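Local coordinates for protein dephospho-CoA kinase (Aquifex aeolicus, PDB 2IF2) that probably phosphorylates the 3'-hydroxyl of dephospho-CoA with ATP, the last step of coenzyme A biosynthesis, at residues K2-G8 / Y124-V130. Coordinates in Å, arbitrary orientation, origin at the centre of the assembly. Residue numbers count along the deposited sequence, not the author numbering.
Sequences KRIGLTG and YDKLIVV
The central strand 3-8 pairs with its neighbour 126-130 in a parallel sheet of order 2-3-1-4-5; their axes approach to 4.6 Å, with N-to-C directions 26° apart. The register sets G5 against L127, L6 against I128 and T7 against V129 (CA-CA 4.7 to 4.8 Å), all in extended conformation. Before the strand proper, Y124 (chi1 m) lays its ring edge against R3, CD1 lying 3.3 Å from R3 CB. At D125 (phi/psi -39/-82) the chain turns, and the carboxylate reaches the start of the other segment, OD2 3.5 Å from K2 CA. K126 O then accepts from G5 N at 3.3 Å. L127 (chi1 t, chi2 p) brings CD1 to 3.6 Å from G5 O and 3.8 Å from T7 CG2. I128 N donates to G5 O (2.8 Å) and I128 O accepts from T7 N (2.7 Å, 175° at the hydrogen); its side chain lies on the I4 and L6 face, opposite L127 and T7, where CD1 meets I4 CG2 at 3.5 Å. V129 CA lies 3.5 Å from T7 O, a CA-H...O contact. V130 N donates to T7 O at 3.2 Å, and V130 CG1 sits 3.9 Å from G8 CA, where a CB would clash. Strand 3-8 leads into the predicted ATP-binding P-loop, as in P-loop kinases, and V130 also touches K14. Exposed at K2, D125 and K126 but buried from G5 and L127 onward, the pairing rests on backbone bonds, so apolar packing can fill both faces beside the predicted ATP-binding loop.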
loop_
_atom_site.group_PDB
_atom_site.type_symbol
_atom_site.label_atom_id
_atom_site.label_comp_id
_atom_site.label_asym_id
_atom_site.label_seq_id
_atom_site.Cartn_x
_atom_site.Cartn_y
_atom_site.Cartn_z
ATOM N N LYS A 2 -18.675 -3.106 -0.971
ATOM C CA LYS A 2 -17.709 -4.149 -0.676
ATOM C C LYS A 2 -16.260 -3.661 -0.647
ATOM O O LYS A 2 -15.696 -3.300 -1.682
ATOM C CB LYS A 2 -17.869 -5.291 -1.694
ATOM C CG LYS A 2 -17.984 -4.838 -3.154
ATOM C CD LYS A 2 -18.180 -6.018 -4.116
ATOM C CE LYS A 2 -19.501 -6.747 -3.883
ATOM N NZ LYS A 2 -19.705 -7.871 -4.841
ATOM N N ARG A 3 -15.664 -3.651 0.545
ATOM C CA ARG A 3 -14.274 -3.223 0.710
ATOM C C ARG A 3 -13.339 -4.223 0.044
ATOM O O ARG A 3 -13.257 -5.385 0.452
ATOM C CB ARG A 3 -13.909 -3.106 2.197
ATOM C CG ARG A 3 -13.845 -1.678 2.745
ATOM C CD ARG A 3 -15.226 -1.057 2.903
ATOM N NE ARG A 3 -15.179 0.232 3.583
ATOM C CZ ARG A 3 -16.252 0.896 4.007
ATOM N NH1 ARG A 3 -16.117 2.067 4.615
ATOM N NH2 ARG A 3 -17.466 0.389 3.828
ATOM N N ILE A 4 -12.631 -3.770 -0.981
ATOM C CA ILE A 4 -11.712 -4.646 -1.687
ATOM C C ILE A 4 -10.270 -4.221 -1.431
ATOM O O ILE A 4 -9.977 -3.038 -1.249
ATOM C CB ILE A 4 -11.997 -4.635 -3.203
ATOM C CG1 ILE A 4 -13.496 -4.832 -3.445
ATOM C CG2 ILE A 4 -11.202 -5.733 -3.892
ATOM C CD1 ILE A 4 -14.064 -6.108 -2.854
ATOM N N GLY A 5 -9.375 -5.198 -1.404
ATOM C CA GLY A 5 -7.982 -4.903 -1.164
ATOM C C GLY A 5 -7.131 -5.265 -2.351
ATOM O O GLY A 5 -7.264 -6.342 -2.930
ATOM N N LEU A 6 -6.242 -4.359 -2.719
ATOM C CA LEU A 6 -5.374 -4.599 -3.854
ATOM C C LEU A 6 -3.954 -4.607 -3.338
ATOM O O LEU A 6 -3.478 -3.604 -2.822
ATOM C CB LEU A 6 -5.556 -3.480 -4.864
ATOM C CG LEU A 6 -5.208 -3.783 -6.309
ATOM C CD1 LEU A 6 -5.386 -2.495 -7.087
ATOM C CD2 LEU A 6 -3.789 -4.313 -6.443
ATOM N N THR A 7 -3.271 -5.735 -3.475
ATOM C CA THR A 7 -1.901 -5.812 -2.989
ATOM C C THR A 7 -0.917 -6.352 -4.026
ATOM O O THR A 7 -1.263 -6.568 -5.193
ATOM C CB THR A 7 -1.810 -6.692 -1.737
ATOM O OG1 THR A 7 -0.533 -6.507 -1.120
ATOM C CG2 THR A 7 -1.977 -8.164 -2.108
ATOM N N GLY A 8 0.318 -6.564 -3.577
ATOM C CA GLY A 8 1.365 -7.070 -4.440
ATOM C C GLY A 8 2.714 -6.634 -3.914
ATOM O O GLY A 8 2.829 -6.227 -2.758
ATOM N N TYR A 124 -10.843 -6.848 4.860
ATOM C CA TYR A 124 -11.531 -6.622 3.583
ATOM C C TYR A 124 -12.074 -7.922 2.983
ATOM O O TYR A 124 -11.405 -8.961 3.001
ATOM C CB TYR A 124 -10.572 -5.969 2.579
ATOM C CG TYR A 124 -9.978 -4.660 3.061
ATOM C CD1 TYR A 124 -10.797 -3.569 3.346
ATOM C CD2 TYR A 124 -8.602 -4.521 3.258
ATOM C CE1 TYR A 124 -10.266 -2.376 3.821
ATOM C CE2 TYR A 124 -8.061 -3.328 3.734
ATOM C CZ TYR A 124 -8.902 -2.265 4.014
ATOM O OH TYR A 124 -8.394 -1.097 4.515
ATOM N N ASP A 125 -13.289 -7.843 2.443
ATOM C CA ASP A 125 -13.964 -8.983 1.823
ATOM C C ASP A 125 -13.011 -9.861 1.018
ATOM O O ASP A 125 -12.524 -10.889 1.498
ATOM C CB ASP A 125 -15.089 -8.476 0.914
ATOM C CG ASP A 125 -16.153 -7.730 1.684
ATOM O OD1 ASP A 125 -16.835 -8.374 2.501
ATOM O OD2 ASP A 125 -16.299 -6.506 1.488
ATOM N N LYS A 126 -12.743 -9.439 -0.209
ATOM C CA LYS A 126 -11.856 -10.175 -1.086
ATOM C C LYS A 126 -10.508 -9.468 -1.229
ATOM O O LYS A 126 -10.386 -8.271 -0.937
ATOM C CB LYS A 126 -12.530 -10.324 -2.443
ATOM C CG LYS A 126 -13.851 -11.061 -2.383
ATOM C CD LYS A 126 -13.626 -12.550 -2.188
ATOM C CE LYS A 126 -14.884 -13.337 -2.506
ATOM N NZ LYS A 126 -14.632 -14.799 -2.511
ATOM N N LEU A 127 -9.502 -10.221 -1.670
ATOM C CA LEU A 127 -8.151 -9.688 -1.867
ATOM C C LEU A 127 -7.684 -9.913 -3.299
ATOM O O LEU A 127 -7.962 -10.945 -3.911
ATOM C CB LEU A 127 -7.155 -10.339 -0.899
ATOM C CG LEU A 127 -5.676 -9.957 -1.003
ATOM C CD1 LEU A 127 -5.456 -8.491 -0.683
ATOM C CD2 LEU A 127 -4.892 -10.814 -0.039
ATOM N N ILE A 128 -6.973 -8.929 -3.823
ATOM C CA ILE A 128 -6.474 -8.992 -5.175
ATOM C C ILE A 128 -4.980 -8.811 -5.127
ATOM O O ILE A 128 -4.485 -7.876 -4.503
ATOM C CB ILE A 128 -7.080 -7.879 -6.024
ATOM C CG1 ILE A 128 -8.597 -7.894 -5.858
ATOM C CG2 ILE A 128 -6.675 -8.051 -7.482
ATOM C CD1 ILE A 128 -9.325 -6.845 -6.660
ATOM N N VAL A 129 -4.262 -9.713 -5.779
ATOM C CA VAL A 129 -2.815 -9.638 -5.797
ATOM C C VAL A 129 -2.295 -9.676 -7.225
ATOM O O VAL A 129 -2.802 -10.421 -8.064
ATOM C CB VAL A 129 -2.202 -10.791 -4.991
ATOM C CG1 VAL A 129 -2.714 -12.115 -5.523
ATOM C CG2 VAL A 129 -0.685 -10.723 -5.056
ATOM N N VAL A 130 -1.283 -8.855 -7.487
ATOM C CA VAL A 130 -0.673 -8.753 -8.805
ATOM C C VAL A 130 0.673 -9.480 -8.829
ATOM O O VAL A 130 1.620 -9.073 -8.164
ATOM C CB VAL A 130 -0.502 -7.254 -9.196
ATOM C CG1 VAL A 130 0.176 -6.500 -8.072
ATOM C CG2 VAL A 130 0.289 -7.124 -10.481
#